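Local atomic coordinates of protein LRIM1 (Anopheles gambiae, PDB entry 3O53), a protein that probably regulates complement-like immunity in the mosquito as part of a heterodimeric complex with the leucine-rich repeat protein APL1C. Residues L288-G292 with A293-E297; G252-R255 with D256-K260; A52-A55 with P56-K59. All blocks are in the same frame, centred on the assembly; numbering follows the deposited sequence.

Contact 1. Residues L288-G292 with A293-E297; sequences LGHYG and AYCCE
G289 to Y291 and Y294 to C296 pair as a tight antiparallel beta hairpin, closed by a type II' turn from Y291 to Y294. The hairpin follows the last repeats of the leucine-rich repeat domain, in what is probably the disulfide-bonded C-terminal cap. G292 has the positive phi of its turn position, 63°. Y291 N donates to Y294 O at 2.9 Å, nearly in line with the carbonyl. The return bond from Y294 N to Y291 O is weak. Further out, C296 N reaches G289 O at 3.0 Å. At the open end the direct bond from G289 N to C296 O is weak, and a water bridges the same two atoms. Y291 and C296 lie on one face, with Y291 CB 4.0 Å from C296 SG. H290 and C295 form the non-hydrogen-bonded pair. Their CA atoms are 4.2 Å apart and their side chains diverge. The two adjacent cysteines are in separate disulfides, C295 with C283 and C296 with C251. H290 NE2 is hydrogen-bonded to E281 O. H290 CG and C295 SG are each anti to their carbonyl carbon (chi1 -67° and -60°). This brings SG obliquely near the imidazole, 3.8 Å from H290 NE2.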
# COMPACT_ATOMS: atom_id res chain seq x y z
N LEU A 288 20.04 -21.72 -18.18
CA LEU A 288 18.76 -21.89 -17.52
C LEU A 288 17.74 -22.40 -18.51
O LEU A 288 17.73 -21.99 -19.66
CB LEU A 288 18.27 -20.57 -16.93
CG LEU A 288 19.08 -20.03 -15.75
CD1 LEU A 288 18.18 -19.29 -14.77
CD2 LEU A 288 19.82 -21.16 -15.06
N GLY A 289 16.88 -23.30 -18.04
CA GLY A 289 15.75 -23.75 -18.83
C GLY A 289 14.50 -23.08 -18.30
O GLY A 289 14.57 -22.03 -17.66
N HIS A 290 13.35 -23.67 -18.56
CA HIS A 290 12.09 -23.14 -18.07
C HIS A 290 11.30 -24.28 -17.48
O HIS A 290 11.50 -25.44 -17.84
CB HIS A 290 11.27 -22.51 -19.20
CG HIS A 290 11.89 -21.28 -19.78
ND1 HIS A 290 12.95 -21.32 -20.66
CD2 HIS A 290 11.60 -19.96 -19.61
CE1 HIS A 290 13.29 -20.09 -21.00
NE2 HIS A 290 12.48 -19.25 -20.38
N TYR A 291 10.40 -23.96 -16.56
CA TYR A 291 9.30 -24.85 -16.27
C TYR A 291 8.05 -24.02 -16.44
O TYR A 291 7.77 -23.12 -15.65
CB TYR A 291 9.39 -25.47 -14.87
CG TYR A 291 8.42 -26.63 -14.73
CD1 TYR A 291 8.86 -27.95 -14.75
CD2 TYR A 291 7.06 -26.39 -14.65
CE1 TYR A 291 7.96 -29.00 -14.65
CE2 TYR A 291 6.16 -27.42 -14.54
CZ TYR A 291 6.61 -28.72 -14.55
OH TYR A 291 5.69 -29.74 -14.44
N GLY A 292 7.33 -24.31 -17.52
CA GLY A 292 6.27 -23.44 -17.95
C GLY A 292 6.91 -22.12 -18.34
O GLY A 292 8.00 -22.08 -18.90
N ALA A 293 6.25 -21.03 -18.00
CA ALA A 293 6.68 -19.73 -18.46
C ALA A 293 7.93 -19.21 -17.73
O ALA A 293 8.56 -18.27 -18.20
CB ALA A 293 5.54 -18.73 -18.32
N TYR A 294 8.30 -19.80 -16.61
CA TYR A 294 9.38 -19.21 -15.81
C TYR A 294 10.73 -19.91 -15.94
O TYR A 294 10.81 -21.12 -16.05
CB TYR A 294 8.96 -19.15 -14.35
CG TYR A 294 7.70 -18.35 -14.14
CD1 TYR A 294 7.59 -17.03 -14.59
CD2 TYR A 294 6.62 -18.90 -13.47
CE1 TYR A 294 6.42 -16.30 -14.38
CE2 TYR A 294 5.47 -18.19 -13.25
CZ TYR A 294 5.37 -16.90 -13.70
OH TYR A 294 4.20 -16.22 -13.45
N CYS A 295 11.80 -19.12 -15.95
CA CYS A 295 13.15 -19.64 -15.94
C CYS A 295 13.34 -20.43 -14.66
O CYS A 295 12.69 -20.16 -13.66
CB CYS A 295 14.17 -18.50 -15.98
SG CYS A 295 14.02 -17.44 -17.45
N CYS A 296 14.22 -21.42 -14.70
CA CYS A 296 14.53 -22.15 -13.48
C CYS A 296 15.87 -22.86 -13.62
O CYS A 296 16.35 -23.10 -14.72
CB CYS A 296 13.42 -23.14 -13.15
SG CYS A 296 13.17 -24.42 -14.39
N GLU A 297 16.47 -23.18 -12.47
CA GLU A 297 17.75 -23.87 -12.42
C GLU A 297 17.58 -25.08 -11.53
O GLU A 297 16.78 -25.05 -10.59
CB GLU A 297 18.83 -22.94 -11.86
CG GLU A 297 20.20 -23.58 -11.70
CD GLU A 297 21.02 -23.54 -12.97
OE1 GLU A 297 21.58 -22.47 -13.29
OE2 GLU A 297 21.13 -24.59 -13.65
O HOH W 1 17.51 -25.49 -16.36

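Contact 2. Residues G252-R255 with D256-K260; sequences GTLR and DFFSK
D256 N donates to G252 O at 2.9 Å, the first of four i to i+4 backbone bonds in helix 251-259. F257 N to T253 O and F258 N to L254 O repeat it, and all three are nearly straight. The last, from S259 N to R255 O, is more bent, at 141°. S259 OG adds a side-chain bond, turning back to donate to D256 O at 2.6 Å near the end of the helix. OG stands between its own N and carbonyl carbon (chi1 74°), which brings it over the preceding turn.

The charged contact is between sequence neighbours. R255 NH1 forms a salt bridge with D256 OD1 at 2.9 Å. The R255 chain starts out extended and then bends at chi3, which brings the guanidinium back to the aspartate. The planes are 82° apart, and the bridge runs through NH1 alone; R255 NH2 is 3.6 Å from D256 OD1. G252 O lies over one guanidinium face, offset toward its rim.

The apolar contact is on another side of the helix. L254 and F258 run side by side, with L254 CD2 4.1 Å from F258 CE2.

The helix belongs to the disulfide-linked C-terminal region after the repeats. T253 OG1 is hydrogen-bonded to I229 N. F257 packs on I229 of strand 228-229 and on V264 of helix 262-276, while L254, R255 and F258 all touch Y291 of strand 289-291.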
# COMPACT_ATOMS: atom_id res chain seq x y z
N GLY A 252 12.45 -27.89 -9.65
CA GLY A 252 11.63 -28.79 -8.87
C GLY A 252 10.48 -28.07 -8.18
O GLY A 252 9.39 -28.62 -8.04
N THR A 253 10.71 -26.83 -7.74
CA THR A 253 9.68 -26.14 -6.98
C THR A 253 8.52 -25.75 -7.91
O THR A 253 7.36 -25.81 -7.52
CB THR A 253 10.24 -24.91 -6.24
OG1 THR A 253 9.46 -24.68 -5.06
CG2 THR A 253 10.22 -23.66 -7.13
N LEU A 254 8.84 -25.38 -9.14
CA LEU A 254 7.81 -25.08 -10.12
C LEU A 254 7.04 -26.35 -10.51
O LEU A 254 5.82 -26.36 -10.56
CB LEU A 254 8.41 -24.42 -11.37
CG LEU A 254 9.01 -23.03 -11.12
CD1 LEU A 254 9.79 -22.57 -12.33
CD2 LEU A 254 7.90 -22.03 -10.78
N ARG A 255 7.76 -27.44 -10.77
CA ARG A 255 7.09 -28.69 -11.11
C ARG A 255 6.11 -29.09 -10.00
O ARG A 255 4.97 -29.41 -10.27
CB ARG A 255 8.10 -29.81 -11.36
CG ARG A 255 7.47 -31.13 -11.78
CD ARG A 255 8.52 -32.21 -11.98
NE ARG A 255 9.58 -32.14 -10.98
CZ ARG A 255 9.44 -32.50 -9.71
NH1 ARG A 255 8.28 -32.98 -9.27
NH2 ARG A 255 10.46 -32.40 -8.87
N ASP A 256 6.57 -29.05 -8.75
CA ASP A 256 5.72 -29.41 -7.61
C ASP A 256 4.48 -28.52 -7.49
O ASP A 256 3.37 -29.02 -7.35
CB ASP A 256 6.52 -29.35 -6.30
CG ASP A 256 7.57 -30.45 -6.20
OD1 ASP A 256 7.50 -31.41 -6.99
OD2 ASP A 256 8.46 -30.36 -5.33
N PHE A 257 4.69 -27.21 -7.52
CA PHE A 257 3.59 -26.26 -7.35
C PHE A 257 2.56 -26.36 -8.47
O PHE A 257 1.36 -26.41 -8.22
CB PHE A 257 4.14 -24.83 -7.29
CG PHE A 257 3.08 -23.77 -7.35
CD1 PHE A 257 2.28 -23.52 -6.24
CD2 PHE A 257 2.87 -23.04 -8.50
CE1 PHE A 257 1.30 -22.54 -6.28
CE2 PHE A 257 1.88 -22.06 -8.56
CZ PHE A 257 1.09 -21.82 -7.44
N PHE A 258 3.03 -26.37 -9.72
CA PHE A 258 2.11 -26.37 -10.86
C PHE A 258 1.40 -27.72 -11.02
O PHE A 258 0.29 -27.78 -11.54
CB PHE A 258 2.84 -26.02 -12.17
CG PHE A 258 3.11 -24.54 -12.34
CD1 PHE A 258 2.14 -23.60 -12.01
CD2 PHE A 258 4.32 -24.09 -12.85
CE1 PHE A 258 2.37 -22.23 -12.17
CE2 PHE A 258 4.56 -22.72 -13.02
CZ PHE A 258 3.58 -21.80 -12.68
N SER A 259 2.03 -28.79 -10.55
CA SER A 259 1.43 -30.12 -10.65
C SER A 259 0.05 -30.14 -10.01
O SER A 259 -0.82 -30.90 -10.43
CB SER A 259 2.32 -31.17 -9.99
OG SER A 259 2.26 -31.07 -8.57
N LYS A 260 -0.16 -29.31 -9.00
CA LYS A 260 -1.43 -29.30 -8.29
C LYS A 260 -2.17 -27.98 -8.47
O LYS A 260 -3.20 -27.74 -7.85
CB LYS A 260 -1.20 -29.61 -6.81
CG LYS A 260 -0.69 -31.02 -6.58
CD LYS A 260 -0.45 -31.31 -5.11
CE LYS A 260 -0.04 -32.76 -4.90
NZ LYS A 260 0.28 -33.05 -3.47

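Contact 3. Residues A52-A55 with P56-K59; sequences ADLA and PFTK
L54 O is gripped by two donors where helix 51-54 gives way to the loop. A water donates to it at 2.7 Å, and F57 N donates at 3.0 Å. The F57 bond closes a type I beta turn from L54 to F57. Its N-H angle is 163°, with the nitrogen above the L54 carbonyl plane. The same water also donates to F57 O at 2.8 Å, tying the turn's ends together. P56 fills the third place of the turn. Its ring packs back on the chain before it: CD lies 3.6 Å from both A52 O and D53 O. A55 CB is tight against P56 CD, at 3.4 Å. F57 CG lies beside its own backbone N (chi1 -57°), which turns the ring back toward L54. L54 O and L54 CA both meet the ring at its edge, and L54 CD2 comes within 4.4 Å of F57 CD2. Both side chains are buried in the leucine-rich repeat domain, F57 against L29 of helix 22-30, L54 against I49 and L79. P56 has no N-H for A52 O, so the next helical bond is missing, and A52 O keeps a weak bond from A55 N.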
# COMPACT_ATOMS: atom_id res chain seq x y z
N ALA A 52 -7.21 23.39 15.62
CA ALA A 52 -7.90 24.51 16.26
C ALA A 52 -8.35 25.55 15.24
O ALA A 52 -9.44 26.10 15.35
CB ALA A 52 -7.00 25.17 17.32
N ASP A 53 -7.51 25.80 14.25
CA ASP A 53 -7.84 26.71 13.16
C ASP A 53 -9.09 26.24 12.42
O ASP A 53 -9.89 27.04 11.95
CB ASP A 53 -6.70 26.78 12.15
CG ASP A 53 -5.38 27.17 12.78
OD1 ASP A 53 -5.39 27.72 13.90
OD2 ASP A 53 -4.33 26.92 12.15
N LEU A 54 -9.24 24.93 12.31
CA LEU A 54 -10.31 24.35 11.51
C LEU A 54 -11.50 23.93 12.36
O LEU A 54 -12.54 23.55 11.82
CB LEU A 54 -9.77 23.16 10.72
CG LEU A 54 -8.61 23.53 9.80
CD1 LEU A 54 -7.91 22.29 9.28
CD2 LEU A 54 -9.11 24.39 8.65
N ALA A 55 -11.35 24.02 13.67
CA ALA A 55 -12.39 23.56 14.59
C ALA A 55 -13.77 24.15 14.31
O ALA A 55 -14.77 23.45 14.41
CB ALA A 55 -11.98 23.84 16.03
N PRO A 56 -13.84 25.45 13.97
CA PRO A 56 -15.16 26.07 13.81
C PRO A 56 -15.94 25.60 12.57
O PRO A 56 -17.11 25.95 12.42
CB PRO A 56 -14.83 27.57 13.69
CG PRO A 56 -13.40 27.60 13.27
CD PRO A 56 -12.77 26.46 14.00
N PHE A 57 -15.31 24.81 11.71
CA PHE A 57 -15.97 24.35 10.50
C PHE A 57 -16.54 22.95 10.72
O PHE A 57 -15.97 21.96 10.27
CB PHE A 57 -14.99 24.39 9.33
CG PHE A 57 -14.42 25.76 9.10
CD1 PHE A 57 -15.21 26.77 8.57
CD2 PHE A 57 -13.11 26.05 9.43
CE1 PHE A 57 -14.69 28.04 8.36
CE2 PHE A 57 -12.58 27.32 9.23
CZ PHE A 57 -13.38 28.31 8.69
N THR A 58 -17.67 22.90 11.41
CA THR A 58 -18.22 21.65 11.93
C THR A 58 -18.89 20.79 10.86
O THR A 58 -19.26 19.65 11.12
CB THR A 58 -19.26 21.92 13.03
OG1 THR A 58 -20.25 22.84 12.55
CG2 THR A 58 -18.59 22.51 14.26
N LYS A 59 -19.07 21.36 9.67
CA LYS A 59 -19.65 20.62 8.55
C LYS A 59 -18.59 20.25 7.51
O LYS A 59 -18.91 19.68 6.47
CB LYS A 59 -20.76 21.45 7.90
CG LYS A 59 -21.98 21.67 8.79
CD LYS A 59 -22.55 20.35 9.29
CE LYS A 59 -23.83 20.55 10.09
NZ LYS A 59 -24.95 21.03 9.24
O HOH W 2 -13.38 21.15 10.83

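Overall arrangement
Contact 3 comes first along the chain, near the N-terminal end of the leucine-rich repeat domain, among the first leucine-rich repeats. Contacts 2 and 1 follow in that order at the C-terminal end. Contact 3 lies about 60 Å from contact 1 and about 59 Å from contact 2, centre to centre, on the opposite side of the chain's centre. Between them runs the row of parallel strands of the solenoid. Contacts 1 and 2 have centres about 12 Å apart and touch: Y291 and C296 pack on L254. The C251-C296 disulfide joins the first residue of helix 251-259 to the hairpin, so these two contacts probably form one cross-linked cap.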